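Long-range contact in TSC1 N-terminal domain (Chaetomium thermophilum, PDB 7A0M), which probably anchors the TSC complex, a GTPase-activating negative regulator of mTORC1, at the lysosome by binding phosphoinositide lipids: residues Thr92-Val103 / Phe117-Leu125. Residues are numbered along the deposited sequence; the frame is centred on the assembly and turned at random.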
loop_
_atom_site.group_PDB
_atom_site.type_symbol
_atom_site.label_atom_id
_atom_site.label_comp_id
_atom_site.label_asym_id
_atom_site.label_seq_id
_atom_site.Cartn_x
_atom_site.Cartn_y
_atom_site.Cartn_z
ATOM N N THR B 92 43.216 5.229 39.439
ATOM C CA THR B 92 43.305 4.784 38.057
ATOM C C THR B 92 42.849 5.875 37.097
ATOM O O THR B 92 43.463 6.080 36.043
ATOM C CB THR B 92 42.480 3.512 37.884
ATOM O OG1 THR B 92 42.970 2.508 38.782
ATOM C CG2 THR B 92 42.586 3.000 36.470
ATOM N N PHE B 93 41.770 6.583 37.444
ATOM C CA PHE B 93 41.305 7.682 36.604
ATOM C C PHE B 93 42.334 8.804 36.545
ATOM O O PHE B 93 42.563 9.383 35.479
ATOM C CB PHE B 93 39.967 8.210 37.119
ATOM C CG PHE B 93 39.466 9.417 36.375
ATOM C CD1 PHE B 93 38.854 9.280 35.140
ATOM C CD2 PHE B 93 39.608 10.688 36.907
ATOM C CE1 PHE B 93 38.392 10.384 34.449
ATOM C CE2 PHE B 93 39.149 11.799 36.220
ATOM C CZ PHE B 93 38.539 11.645 34.989
ATOM N N GLN B 94 42.956 9.126 37.682
ATOM C CA GLN B 94 43.975 10.171 37.707
ATOM C C GLN B 94 45.117 9.862 36.750
ATOM O O GLN B 94 45.655 10.766 36.101
ATOM C CB GLN B 94 44.501 10.332 39.131
ATOM C CG GLN B 94 43.519 10.986 40.080
ATOM C CD GLN B 94 43.952 10.876 41.528
ATOM O OE1 GLN B 94 45.126 10.650 41.825
ATOM N NE2 GLN B 94 42.995 11.009 42.439
ATOM N N TRP B 95 45.497 8.590 36.640
ATOM C CA TRP B 95 46.565 8.224 35.719
ATOM C C TRP B 95 46.064 8.219 34.280
ATOM O O TRP B 95 46.751 8.710 33.378
ATOM C CB TRP B 95 47.145 6.866 36.104
ATOM C CG TRP B 95 48.152 6.955 37.207
ATOM C CD1 TRP B 95 47.996 6.530 38.494
ATOM C CD2 TRP B 95 49.459 7.537 37.134
ATOM N NE1 TRP B 95 49.131 6.791 39.221
ATOM C CE2 TRP B 95 50.044 7.412 38.409
ATOM C CE3 TRP B 95 50.194 8.145 36.111
ATOM C CZ2 TRP B 95 51.328 7.872 38.689
ATOM C CZ3 TRP B 95 51.469 8.600 36.392
ATOM C CH2 TRP B 95 52.023 8.461 37.670
ATOM N N TRP B 96 44.874 7.658 34.053
ATOM C CA TRP B 96 44.259 7.712 32.731
ATOM C C TRP B 96 44.060 9.157 32.284
ATOM O O TRP B 96 44.350 9.507 31.134
ATOM C CB TRP B 96 42.943 6.932 32.750
ATOM C CG TRP B 96 42.273 6.777 31.416
ATOM C CD1 TRP B 96 42.307 5.676 30.608
ATOM C CD2 TRP B 96 41.397 7.714 30.778
ATOM N NE1 TRP B 96 41.548 5.891 29.482
ATOM C CE2 TRP B 96 40.973 7.132 29.565
ATOM C CE3 TRP B 96 40.945 8.996 31.104
ATOM C CZ2 TRP B 96 40.121 7.788 28.680
ATOM C CZ3 TRP B 96 40.098 9.646 30.223
ATOM C CH2 TRP B 96 39.695 9.041 29.026
ATOM N N ASP B 97 43.563 10.007 33.186
ATOM C CA ASP B 97 43.414 11.426 32.877
ATOM C C ASP B 97 44.765 12.073 32.595
ATOM O O ASP B 97 44.883 12.933 31.714
ATOM C CB ASP B 97 42.724 12.132 34.048
ATOM C CG ASP B 97 42.213 13.515 33.693
ATOM O OD1 ASP B 97 42.437 13.969 32.554
ATOM O OD2 ASP B 97 41.594 14.159 34.567
ATOM N N LYS B 98 45.797 11.663 33.333
ATOM C CA LYS B 98 47.120 12.253 33.175
ATOM C C LYS B 98 47.786 11.838 31.867
ATOM O O LYS B 98 48.539 12.624 31.281
ATOM C CB LYS B 98 47.972 11.877 34.385
ATOM C CG LYS B 98 49.337 12.507 34.475
ATOM C CD LYS B 98 50.006 12.018 35.748
ATOM C CE LYS B 98 51.325 12.708 35.997
ATOM N NZ LYS B 98 51.184 14.184 36.136
ATOM N N LEU B 99 47.523 10.620 31.392
ATOM C CA LEU B 99 48.168 10.101 30.192
ATOM C C LEU B 99 47.378 10.343 28.911
ATOM O O LEU B 99 47.899 10.059 27.827
ATOM C CB LEU B 99 48.420 8.596 30.333
ATOM C CG LEU B 99 49.259 8.122 31.520
ATOM C CD1 LEU B 99 49.620 6.654 31.367
ATOM C CD2 LEU B 99 50.499 8.972 31.686
ATOM N N LEU B 100 46.142 10.839 29.004
ATOM C CA LEU B 100 45.285 10.949 27.826
ATOM C C LEU B 100 45.928 11.809 26.742
ATOM O O LEU B 100 46.179 11.342 25.624
ATOM C CB LEU B 100 43.919 11.512 28.220
ATOM C CG LEU B 100 42.936 11.679 27.059
ATOM C CD1 LEU B 100 42.700 10.347 26.362
ATOM C CD2 LEU B 100 41.622 12.273 27.542
ATOM N N ASP B 101 46.205 13.072 27.056
ATOM C CA ASP B 101 46.759 14.006 26.081
ATOM C C ASP B 101 48.160 13.612 25.615
ATOM O O ASP B 101 48.453 13.739 24.419
ATOM C CB ASP B 101 46.766 15.426 26.653
ATOM C CG ASP B 101 45.374 16.005 26.784
ATOM O OD1 ASP B 101 44.510 15.645 25.961
ATOM O OD2 ASP B 101 45.141 16.814 27.707
ATOM N N PRO B 102 49.059 13.148 26.497
ATOM C CA PRO B 102 50.347 12.641 25.989
ATOM C C PRO B 102 50.206 11.490 25.006
ATOM O O PRO B 102 50.956 11.425 24.025
ATOM C CB PRO B 102 51.077 12.211 27.269
ATOM C CG PRO B 102 50.525 13.093 28.317
ATOM C CD PRO B 102 49.074 13.266 27.968
ATOM N N VAL B 103 49.264 10.574 25.242
ATOM C CA VAL B 103 49.053 9.472 24.307
ATOM C C VAL B 103 48.455 9.979 22.999
ATOM O O VAL B 103 48.890 9.586 21.909
ATOM C CB VAL B 103 48.170 8.386 24.950
ATOM C CG1 VAL B 103 47.634 7.444 23.885
ATOM C CG2 VAL B 103 48.959 7.615 25.998
ATOM N N PHE B 117 47.275 2.209 25.161
ATOM C CA PHE B 117 46.366 3.033 25.948
ATOM C C PHE B 117 44.920 2.589 25.770
ATOM O O PHE B 117 44.116 2.708 26.702
ATOM C CB PHE B 117 46.521 4.504 25.567
ATOM C CG PHE B 117 45.678 5.436 26.388
ATOM C CD1 PHE B 117 46.065 5.795 27.668
ATOM C CD2 PHE B 117 44.499 5.957 25.878
ATOM C CE1 PHE B 117 45.291 6.654 28.426
ATOM C CE2 PHE B 117 43.721 6.816 26.632
ATOM C CZ PHE B 117 44.118 7.164 27.908
HETATM N N MSE B 118 44.575 2.079 24.592
HETATM C CA MSE B 118 43.233 1.576 24.341
HETATM C C MSE B 118 42.985 0.306 25.143
HETATM O O MSE B 118 41.926 0.141 25.750
HETATM C CB MSE B 118 43.023 1.307 22.851
HETATM C CG MSE B 118 41.593 0.943 22.502
HETATM SE SE MSE B 118 40.359 2.374 22.980
HETATM C CE MSE B 118 38.774 1.301 23.342
ATOM N N ASP B 119 43.970 -0.594 25.141
ATOM C CA ASP B 119 43.861 -1.807 25.945
ATOM C C ASP B 119 43.837 -1.478 27.433
ATOM O O ASP B 119 43.125 -2.130 28.205
ATOM C CB ASP B 119 45.006 -2.763 25.617
ATOM C CG ASP B 119 44.893 -3.345 24.221
ATOM O OD1 ASP B 119 43.757 -3.625 23.785
ATOM O OD2 ASP B 119 45.938 -3.525 23.561
ATOM N N PHE B 120 44.611 -0.472 27.852
ATOM C CA PHE B 120 44.507 0.012 29.226
ATOM C C PHE B 120 43.097 0.500 29.525
ATOM O O PHE B 120 42.550 0.223 30.597
ATOM C CB PHE B 120 45.526 1.125 29.470
ATOM C CG PHE B 120 45.503 1.676 30.870
ATOM C CD1 PHE B 120 45.506 0.828 31.966
ATOM C CD2 PHE B 120 45.493 3.044 31.088
ATOM C CE1 PHE B 120 45.488 1.335 33.253
ATOM C CE2 PHE B 120 45.477 3.556 32.372
ATOM C CZ PHE B 120 45.474 2.701 33.455
ATOM N N THR B 121 42.493 1.228 28.582
ATOM C CA THR B 121 41.116 1.677 28.756
ATOM C C THR B 121 40.158 0.493 28.843
ATOM O O THR B 121 39.249 0.480 29.681
ATOM C CB THR B 121 40.723 2.603 27.605
ATOM O OG1 THR B 121 41.582 3.750 27.598
ATOM C CG2 THR B 121 39.281 3.054 27.749
ATOM N N LEU B 122 40.350 -0.512 27.985
ATOM C CA LEU B 122 39.470 -1.677 27.993
ATOM C C LEU B 122 39.614 -2.472 29.286
ATOM O O LEU B 122 38.629 -3.012 29.800
ATOM C CB LEU B 122 39.755 -2.559 26.778
ATOM C CG LEU B 122 39.409 -1.946 25.419
ATOM C CD1 LEU B 122 39.943 -2.804 24.283
ATOM C CD2 LEU B 122 37.906 -1.752 25.290
ATOM N N GLU B 123 40.835 -2.564 29.819
ATOM C CA GLU B 123 41.043 -3.290 31.069
ATOM C C GLU B 123 40.362 -2.587 32.236
ATOM O O GLU B 123 39.849 -3.242 33.150
ATOM C CB GLU B 123 42.539 -3.441 31.341
ATOM C CG GLU B 123 43.261 -4.368 30.381
ATOM C CD GLU B 123 44.765 -4.186 30.422
ATOM O OE1 GLU B 123 45.232 -3.234 31.083
ATOM O OE2 GLU B 123 45.480 -4.983 29.782
ATOM N N ILE B 124 40.349 -1.251 32.223
ATOM C CA ILE B 124 39.660 -0.496 33.266
ATOM C C ILE B 124 38.163 -0.771 33.226
ATOM O O ILE B 124 37.520 -0.954 34.267
ATOM C CB ILE B 124 39.957 1.008 33.110
ATOM C CG1 ILE B 124 41.441 1.289 33.333
ATOM C CG2 ILE B 124 39.107 1.824 34.072
ATOM C CD1 ILE B 124 41.828 2.723 33.048
ATOM N N LEU B 125 37.587 -0.813 32.023
ATOM C CA LEU B 125 36.141 -0.955 31.893
ATOM C C LEU B 125 35.658 -2.357 32.245
ATOM O O LEU B 125 34.495 -2.526 32.631
ATOM C CB LEU B 125 35.713 -0.606 30.468
ATOM C CG LEU B 125 35.904 0.840 30.016
ATOM C CD1 LEU B 125 35.501 1.001 28.559
ATOM C CD2 LEU B 125 35.089 1.758 30.902
#
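Phe-117 slides under one face of the Trp-96 indole, its CZ 3.3 Å from NE1, in an offset stack with its five-membered ring, the planes inclined by 28°. At the indole edge, in the ring plane, Thr-121 OG1 accepts the NE1 hydrogen at 2.9 Å in a nearly straight bond (163°). Phe-120 CD2 also lies at this edge, beside CD1. On the Phe-117 ring, Val-103 CB lies over one face and Thr-121 OG1 over the opposite one, both toward the rim, while Leu-100 CD1 closes on CE2 at 3.7 Å. Trp-96 reaches across because its CG stands anti to the backbone N (chi1 -174°). Thr-121 OG1 donates a hydrogen bond to Phe-117 O, which also receives Thr-121 N from the other face of its carbonyl plane; the hydroxyl is thus fixed as acceptor for the buried indole N-H. A phenylalanine in place of Trp-96 removes the indole N-H and would probably leave Thr-121 OG1 without that donor. Farther along, Thr-92 CG2 and Ile-124 CD1 meet tip to tip at 3.5 Å. Trp-144 and Leu-148 of helix 142-153 pack against Trp-96, and Phe-180 of helix 168-183 against Thr-121. Trp-96 and Phe-117 each act as a knob in a four-residue hole of the facing helix, joining the antiparallel helices 89-105 and 113-125 as a helical hairpin within this elongated all-helical N-terminal domain.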